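Long-range contacts in acetoacetate decarboxylase (Sphingomonas wittichii, PDB 5UPB), which belongs to the acetoacetate decarboxylase-like enzymes and probably acts on small keto acids through Schiff-base chemistry, though its own reaction is less certain: residues 77-83 and 104-110; 27-31 and 160-164. All coordinates share one frame; numbering follows the deposited sequence.

Contact 1: 77-83 and 104-110; sequences AGAVYNE and WVDKEWS
N82 and D106 clasp each other where the antiparallel hairpin of strands 80-92 and 95-105 opens toward helix 108-116. D106 OD2 takes N82 ND2 at 2.8 Å on its syn side, and OD2 itself lies close to the amide plane of N82, while the amide and carboxylate planes are turned 71° apart. D106 OD1 is met by the backbone N of N82 at 2.9 Å from above the carboxylate plane, and D106 N returns a bond to N82 O, so three bonds tie this pair. CG of D106 sits between its own backbone N and carbonyl carbon (chi1 60°), which brings the carboxylate back to N82. Next along the hairpin, E83 and V105 form a non-hydrogen-bonded pair.

K107, the N-cap residue of the helix, reaches the turn before strand 80-92. The chain folds back near its root and again near its tip, which brings NZ to two carbonyls: A77 O, met on a lone pair in the carbonyl plane, and V80 O, met tilted out of the V80 carbonyl plane, each 2.8 Å from NZ. A methionine in its place would probably leave both carbonyl oxygens without this donor and free the 77-80 turn to shift.

G78 O stands over one face of the W109 indole, 3.1 Å from CZ2, with K107 CB against the opposite face. W109 NE1 itself bonds H154 of the second subunit. The Y81 and W109 rings meet obliquely at 89°, and F61 stacks on Y81.

In the second shell, E83 is held by K121 and Y57; K121, followed by K122, probably corresponds to the Schiff-base lysine region of acetoacetate decarboxylases. S110 lies on the Y81 ring, its CB 3.9 Å from the centroid and almost exactly on the ring normal.

Contact 2: 27-31 and 160-164; sequences MLTVY and RLGLT
L28 and L161 do most of the work here, and they do it with methyl and methylene groups. L28 CD2 sits 3.7 Å from L161 CB, and its other methyl, CD1, lies 3.8 Å from L163 CB, so the fork of L28 sits between L161 and L163. The chain of L28 leaves with CG opposite the backbone N (chi1 166°), which carries both methyls across to the other strand. L161 is forked too: its CD2 meets V30 CG2 at 3.8 Å, while CD1 turns back to L28. In each of these pairs the side chains run past one another in opposite directions.

A second group of contacts sets side chains against backbone. L28 CD2 rests 3.7 Å from L161 O and close to G162 N, beside G162, which separates the two leucines; a CB on G162 would point away from L28. In return L161 CD1 lies 3.8 Å from L28 O.

Segments 27-31 and 160-164 cross at 96°, their axes 7.1 Å apart at closest approach. This is orthogonal packing of beta layers, consistent with the curled, barrel-like body of the acetoacetate decarboxylase fold. L28 and V30 face the crossing, whereas T29 between them points to the other side and packs on Y57, V241 and Y243.

Hydrogen bonding is absent between the two strands. Strand 21-34 is instead bonded along its edges to strands 53-65 and 235-249, as L28 with V58 and T29 with V241. R160, next to L161, takes no part in the crossing: NH1 forms a salt bridge with E220, and NH2 reaches the carbonyl oxygen of R74 of the third subunit.

Overall arrangement
The centres of contact 1 and contact 2 lie about 20 Å apart and their nearest atoms about 6 Å, so they do not touch. Strand 53-65 spans the gap, pairing with strand 21-34 of contact 2 and strand 80-92 of contact 1. Two of its side chains serve both: Y57 and F61, both partners of contact 1, also pack on M27, and Y57 on T29. E83 and K121 place contact 1 beside the probable active site; contact 2 is an apolar crossing of layers. Each also reaches the third subunit, contact 1 through A77 and V80 against T127, contact 2 through R160 and T164.

Contact 1: 77-83 and 104-110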
ATOM      1  N   ALA A  77      12.254  -5.844   3.813  1.00 28.16           N
ATOM      2  CA  ALA A  77      11.327  -4.784   4.152  1.00 23.76           C
ATOM      3  C   ALA A  77      11.502  -4.291   5.581  1.00 24.62           C
ATOM      4  O   ALA A  77      11.071  -3.175   5.902  1.00 27.16           O
ATOM      5  CB  ALA A  77       9.873  -5.242   3.940  1.00 27.46           C
ATOM      6  N   GLY A  78      12.138  -5.068   6.438  1.00 23.75           N
ATOM      7  CA  GLY A  78      12.465  -4.590   7.757  1.00 23.70           C
ATOM      8  C   GLY A  78      13.702  -3.758   7.857  1.00 25.40           C
ATOM      9  O   GLY A  78      14.042  -3.301   8.949  1.00 26.86           O
ATOM     10  N   ALA A  79      14.330  -3.458   6.728  1.00 25.75           N
ATOM     11  CA  ALA A  79      15.627  -2.778   6.716  1.00 27.08           C
ATOM     12  C   ALA A  79      15.600  -1.431   6.019  1.00 24.35           C
ATOM     13  O   ALA A  79      16.639  -0.714   6.026  1.00 28.18           O
ATOM     14  CB  ALA A  79      16.657  -3.670   6.026  1.00 32.51           C
ATOM     15  N   VAL A  80      14.456  -1.045   5.435  1.00 26.57           N
ATOM     16  CA  VAL A  80      14.340   0.206   4.691  1.00 22.51           C
ATOM     17  C   VAL A  80      13.033   0.860   5.030  1.00 27.33           C
ATOM     18  O   VAL A  80      12.026   0.185   5.288  1.00 27.09           O
ATOM     19  CB  VAL A  80      14.439   0.014   3.158  1.00 23.62           C
ATOM     20  CG1 VAL A  80      15.859  -0.416   2.768  1.00 29.65           C
ATOM     21  CG2 VAL A  80      13.436  -1.025   2.660  1.00 27.99           C
ATOM     22  N   TYR A  81      13.048   2.184   5.009  1.00 24.45           N
ATOM     23  CA  TYR A  81      11.816   2.948   5.160  1.00 25.88           C
ATOM     24  C   TYR A  81      12.001   4.333   4.571  1.00 25.98           C
ATOM     25  O   TYR A  81      13.116   4.813   4.406  1.00 22.62           O
ATOM     26  CB  TYR A  81      11.396   3.032   6.608  1.00 24.80           C
ATOM     27  CG  TYR A  81      12.303   3.852   7.500  1.00 23.08           C
ATOM     28  CD1 TYR A  81      13.387   3.259   8.147  1.00 27.69           C
ATOM     29  CD2 TYR A  81      12.075   5.205   7.716  1.00 31.97           C
ATOM     30  CE1 TYR A  81      14.199   3.988   9.009  1.00 27.24           C
ATOM     31  CE2 TYR A  81      12.925   5.951   8.571  1.00 29.03           C
ATOM     32  CZ  TYR A  81      13.943   5.321   9.226  1.00 24.48           C
ATOM     33  OH  TYR A  81      14.788   5.992  10.093  1.00 30.29           O
ATOM     34  N   ASN A  82      10.878   4.963   4.256  1.00 26.23           N
ATOM     35  CA  ASN A  82      10.874   6.349   3.838  1.00 25.86           C
ATOM     36  C   ASN A  82      10.209   7.194   4.901  1.00 27.99           C
ATOM     37  O   ASN A  82       9.285   6.741   5.592  1.00 27.11           O
ATOM     38  CB  ASN A  82      10.147   6.509   2.521  1.00 27.94           C
ATOM     39  CG  ASN A  82      10.695   5.602   1.480  1.00 40.60           C
ATOM     40  OD1 ASN A  82      11.823   5.780   1.048  1.00 30.03           O
ATOM     41  ND2 ASN A  82       9.979   4.528   1.196  1.00 35.76           N
ATOM     42  N   GLU A  83      10.624   8.447   4.958  1.00 23.19           N
ATOM     43  CA  GLU A  83      10.149   9.340   5.999  1.00 23.48           C
ATOM     44  C   GLU A  83      10.104  10.776   5.513  1.00 27.13           C
ATOM     45  O   GLU A  83      10.983  11.228   4.764  1.00 23.97           O
ATOM     46  CB  GLU A  83      11.046   9.238   7.218  1.00 26.15           C
ATOM     47  CG  GLU A  83      10.630  10.093   8.392  1.00 26.15           C
ATOM     48  CD  GLU A  83      11.450   9.754   9.646  1.00 33.81           C
ATOM     49  OE1 GLU A  83      11.128   8.749  10.310  1.00 40.38           O
ATOM     50  OE2 GLU A  83      12.438  10.454   9.949  1.00 36.63           O
ATOM     51  N   TRP A 104       5.990  11.636   9.207  1.00 24.42           N
ATOM     52  CA  TRP A 104       5.264  10.523   8.599  1.00 25.20           C
ATOM     53  C   TRP A 104       6.295   9.537   8.056  1.00 30.47           C
ATOM     54  O   TRP A 104       7.262   9.947   7.405  1.00 28.21           O
ATOM     55  CB  TRP A 104       4.314  10.994   7.470  1.00 25.00           C
ATOM     56  CG  TRP A 104       3.254  12.000   7.913  1.00 30.00           C
ATOM     57  CD1 TRP A 104       1.944  11.724   8.278  1.00 31.66           C
ATOM     58  CD2 TRP A 104       3.409  13.425   8.041  1.00 28.01           C
ATOM     59  NE1 TRP A 104       1.295  12.891   8.603  1.00 27.04           N
ATOM     60  CE2 TRP A 104       2.170  13.945   8.474  1.00 30.19           C
ATOM     61  CE3 TRP A 104       4.472  14.309   7.829  1.00 26.77           C
ATOM     62  CZ2 TRP A 104       1.964  15.299   8.701  1.00 33.06           C
ATOM     63  CZ3 TRP A 104       4.262  15.669   8.047  1.00 30.42           C
ATOM     64  CH2 TRP A 104       2.999  16.144   8.481  1.00 32.03           C
ATOM     65  N   VAL A 105       6.102   8.248   8.356  1.00 26.95           N
ATOM     66  CA  VAL A 105       7.019   7.185   7.979  1.00 21.13           C
ATOM     67  C   VAL A 105       6.165   6.067   7.402  1.00 29.40           C
ATOM     68  O   VAL A 105       4.951   5.995   7.643  1.00 27.76           O
ATOM     69  CB  VAL A 105       7.886   6.730   9.200  1.00 24.97           C
ATOM     70  CG1 VAL A 105       7.037   6.043  10.285  1.00 26.14           C
ATOM     71  CG2 VAL A 105       9.006   5.811   8.784  1.00 36.55           C
ATOM     72  N   ASP A 106       6.784   5.169   6.634  1.00 26.13           N
ATOM     73  CA  ASP A 106       5.974   4.115   6.012  1.00 28.49           C
ATOM     74  C   ASP A 106       6.264   2.717   6.544  1.00 25.46           C
ATOM     75  O   ASP A 106       5.877   1.741   5.906  1.00 29.14           O
ATOM     76  CB  ASP A 106       6.081   4.132   4.484  1.00 26.42           C
ATOM     77  CG  ASP A 106       7.496   3.925   3.968  1.00 26.76           C
ATOM     78  OD1 ASP A 106       8.370   3.594   4.763  1.00 27.76           O
ATOM     79  OD2 ASP A 106       7.693   4.022   2.735  1.00 30.68           O
ATOM     80  N   LYS A 107       6.907   2.604   7.703  1.00 25.66           N
ATOM     81  CA  LYS A 107       7.118   1.323   8.361  1.00 26.73           C
ATOM     82  C   LYS A 107       6.841   1.535   9.845  1.00 29.35           C
ATOM     83  O   LYS A 107       7.384   2.451  10.461  1.00 27.30           O
ATOM     84  CB  LYS A 107       8.561   0.807   8.139  1.00 23.74           C
ATOM     85  CG  LYS A 107       8.896   0.441   6.705  1.00 28.16           C
ATOM     86  CD  LYS A 107       8.132  -0.787   6.261  1.00 23.66           C
ATOM     87  CE  LYS A 107       8.232  -1.057   4.766  1.00 23.96           C
ATOM     88  NZ  LYS A 107       9.706  -1.180   4.411  1.00 25.48           N
ATOM     89  N   GLU A 108       5.997   0.698  10.432  1.00 27.93           N
ATOM     90  CA  GLU A 108       5.597   0.969  11.807  1.00 23.09           C
ATOM     91  C   GLU A 108       6.701   0.671  12.806  1.00 23.01           C
ATOM     92  O   GLU A 108       6.659   1.224  13.916  1.00 26.57           O
ATOM     93  CB  GLU A 108       4.278   0.207  12.157  1.00 27.63           C
ATOM     94  CG  GLU A 108       4.419  -1.144  12.812  1.00 27.07           C
ATOM     95  CD  GLU A 108       4.918  -2.248  11.862  1.00 31.59           C
ATOM     96  OE1 GLU A 108       6.034  -2.135  11.316  1.00 26.40           O
ATOM     97  OE2 GLU A 108       4.194  -3.256  11.644  1.00 28.07           O
ATOM     98  N   TRP A 109       7.685  -0.169  12.462  1.00 27.05           N
ATOM     99  CA  TRP A 109       8.823  -0.337  13.367  1.00 32.70           C
ATOM    100  C   TRP A 109       9.606   0.949  13.510  1.00 32.29           C
ATOM    101  O   TRP A 109      10.141   1.232  14.583  1.00 27.03           O
ATOM    102  CB  TRP A 109       9.760  -1.464  12.927  1.00 34.85           C
ATOM    103  CG  TRP A 109      10.044  -1.585  11.465  1.00 26.35           C
ATOM    104  CD1 TRP A 109       9.370  -2.343  10.566  1.00 29.09           C
ATOM    105  CD2 TRP A 109      11.129  -0.989  10.747  1.00 23.06           C
ATOM    106  NE1 TRP A 109       9.938  -2.240   9.322  1.00 26.66           N
ATOM    107  CE2 TRP A 109      11.028  -1.421   9.402  1.00 25.19           C
ATOM    108  CE3 TRP A 109      12.186  -0.150  11.114  1.00 26.70           C
ATOM    109  CZ2 TRP A 109      11.928  -1.037   8.413  1.00 23.81           C
ATOM    110  CZ3 TRP A 109      13.083   0.264  10.106  1.00 27.27           C
ATOM    111  CH2 TRP A 109      12.933  -0.191   8.770  1.00 29.26           C
ATOM    112  N   SER A 110       9.629   1.766  12.473  1.00 27.06           N
ATOM    113  CA  SER A 110      10.254   3.069  12.588  1.00 30.44           C
ATOM    114  C   SER A 110       9.351   4.045  13.325  1.00 25.76           C
ATOM    115  O   SER A 110       9.837   4.853  14.136  1.00 29.93           O
ATOM    116  CB  SER A 110      10.617   3.589  11.188  1.00 31.81           C
ATOM    117  OG  SER A 110      11.194   4.872  11.306  1.00 28.78           O
TER

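Contact 2: 27-31 and 160-164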
ATOM      1  N   MET A  27      18.633  12.235   1.380  1.00 30.03           N
ATOM      2  CA  MET A  27      17.762  13.247   1.970  1.00 28.24           C
ATOM      3  C   MET A  27      17.497  14.349   0.957  1.00 29.64           C
ATOM      4  O   MET A  27      18.405  14.766   0.218  1.00 28.87           O
ATOM      5  CB  MET A  27      18.396  13.916   3.208  1.00 30.06           C
ATOM      6  CG  MET A  27      18.780  12.951   4.310  1.00 30.31           C
ATOM      7  SD  MET A  27      17.359  12.322   5.129  1.00 35.62           S
ATOM      8  CE  MET A  27      16.854  13.742   6.076  1.00 42.12           C
ATOM      9  N   LEU A  28      16.257  14.816   0.944  1.00 26.07           N
ATOM     10  CA  LEU A  28      15.862  16.065   0.298  1.00 31.15           C
ATOM     11  C   LEU A  28      15.356  16.993   1.389  1.00 30.39           C
ATOM     12  O   LEU A  28      14.432  16.635   2.133  1.00 30.20           O
ATOM     13  CB  LEU A  28      14.779  15.815  -0.757  1.00 30.57           C
ATOM     14  CG  LEU A  28      14.037  17.046  -1.272  1.00 32.57           C
ATOM     15  CD1 LEU A  28      15.034  17.990  -1.977  1.00 32.00           C
ATOM     16  CD2 LEU A  28      12.912  16.640  -2.252  1.00 26.37           C
ATOM     17  N   THR A  29      15.963  18.167   1.506  1.00 27.09           N
ATOM     18  CA  THR A  29      15.640  19.093   2.578  1.00 29.06           C
ATOM     19  C   THR A  29      15.411  20.503   2.051  1.00 31.42           C
ATOM     20  O   THR A  29      16.194  21.015   1.235  1.00 31.42           O
ATOM     21  CB  THR A  29      16.761  19.092   3.623  1.00 37.66           C
ATOM     22  OG1 THR A  29      16.906  17.762   4.141  1.00 36.28           O
ATOM     23  CG2 THR A  29      16.464  20.053   4.763  1.00 35.23           C
ATOM     24  N   VAL A  30      14.339  21.132   2.549  1.00 30.90           N
ATOM     25  CA  VAL A  30      14.042  22.527   2.292  1.00 36.08           C
ATOM     26  C   VAL A  30      13.967  23.250   3.629  1.00 33.60           C
ATOM     27  O   VAL A  30      13.229  22.841   4.539  1.00 32.41           O
ATOM     28  CB  VAL A  30      12.753  22.702   1.496  1.00 31.69           C
ATOM     29  CG1 VAL A  30      12.418  24.196   1.382  1.00 31.86           C
ATOM     30  CG2 VAL A  30      12.918  22.059   0.142  1.00 28.00           C
ATOM     31  N   TYR A  31      14.741  24.309   3.746  1.00 30.67           N
ATOM     32  CA  TYR A  31      14.707  25.158   4.916  1.00 31.16           C
ATOM     33  C   TYR A  31      13.718  26.300   4.716  1.00 37.04           C
ATOM     34  O   TYR A  31      13.569  26.834   3.611  1.00 38.07           O
ATOM     35  CB  TYR A  31      16.101  25.708   5.195  1.00 37.15           C
ATOM     36  CG  TYR A  31      17.059  24.606   5.537  1.00 43.47           C
ATOM     37  CD1 TYR A  31      16.993  23.958   6.772  1.00 44.73           C
ATOM     38  CD2 TYR A  31      18.059  24.223   4.639  1.00 38.44           C
ATOM     39  CE1 TYR A  31      17.872  22.920   7.088  1.00 44.90           C
ATOM     40  CE2 TYR A  31      18.942  23.193   4.953  1.00 42.90           C
ATOM     41  CZ  TYR A  31      18.857  22.561   6.184  1.00 41.75           C
ATOM     42  OH  TYR A  31      19.744  21.559   6.498  1.00 43.89           O
ATOM     43  N   ARG A 160       4.621  18.541  -0.593  1.00 34.17           N
ATOM     44  CA  ARG A 160       5.499  18.218  -1.701  1.00 28.89           C
ATOM     45  C   ARG A 160       6.762  19.063  -1.578  1.00 30.39           C
ATOM     46  O   ARG A 160       6.686  20.219  -1.170  1.00 31.90           O
ATOM     47  CB  ARG A 160       4.860  18.519  -3.049  1.00 40.71           C
ATOM     48  CG  ARG A 160       3.461  17.980  -3.205  1.00 41.39           C
ATOM     49  CD  ARG A 160       2.740  18.703  -4.328  1.00 38.37           C
ATOM     50  NE  ARG A 160       3.350  18.444  -5.632  1.00 41.17           N
ATOM     51  CZ  ARG A 160       3.081  19.161  -6.715  1.00 48.65           C
ATOM     52  NH1 ARG A 160       2.241  20.194  -6.647  1.00 46.34           N
ATOM     53  NH2 ARG A 160       3.652  18.850  -7.862  1.00 41.54           N
ATOM     54  N   LEU A 161       7.899  18.473  -1.919  1.00 29.24           N
ATOM     55  CA  LEU A 161       9.198  19.144  -1.915  1.00 30.24           C
ATOM     56  C   LEU A 161       9.915  18.848  -3.214  1.00 25.93           C
ATOM     57  O   LEU A 161       9.758  17.769  -3.794  1.00 30.45           O
ATOM     58  CB  LEU A 161      10.144  18.659  -0.836  1.00 30.64           C
ATOM     59  CG  LEU A 161       9.890  18.864   0.630  1.00 44.23           C
ATOM     60  CD1 LEU A 161      11.140  18.369   1.353  1.00 40.91           C
ATOM     61  CD2 LEU A 161       9.593  20.321   0.914  1.00 39.03           C
ATOM     62  N   GLY A 162      10.765  19.787  -3.625  1.00 29.76           N
ATOM     63  CA  GLY A 162      11.571  19.559  -4.806  1.00 29.76           C
ATOM     64  C   GLY A 162      12.790  20.455  -4.795  1.00 34.34           C
ATOM     65  O   GLY A 162      12.875  21.427  -4.038  1.00 30.67           O
ATOM     66  N   LEU A 163      13.740  20.106  -5.647  1.00 25.91           N
ATOM     67  CA  LEU A 163      15.003  20.840  -5.775  1.00 28.84           C
ATOM     68  C   LEU A 163      15.441  20.784  -7.227  1.00 29.09           C
ATOM     69  O   LEU A 163      15.451  19.701  -7.819  1.00 35.23           O
ATOM     70  CB  LEU A 163      16.085  20.194  -4.907  1.00 31.30           C
ATOM     71  CG  LEU A 163      17.403  20.924  -4.842  1.00 37.60           C
ATOM     72  CD1 LEU A 163      17.212  22.234  -4.093  1.00 37.29           C
ATOM     73  CD2 LEU A 163      18.421  20.028  -4.158  1.00 39.84           C
ATOM     74  N   THR A 164      15.827  21.939  -7.790  1.00 33.30           N
ATOM     75  CA  THR A 164      16.573  21.980  -9.047  1.00 32.14           C
ATOM     76  C   THR A 164      18.008  22.334  -8.672  1.00 31.54           C
ATOM     77  O   THR A 164      18.267  23.429  -8.165  1.00 31.57           O
ATOM     78  CB  THR A 164      16.023  23.008 -10.024  1.00 41.78           C
ATOM     79  OG1 THR A 164      14.660  22.717 -10.315  1.00 40.54           O
ATOM     80  CG2 THR A 164      16.824  22.961 -11.317  1.00 41.93           C
TER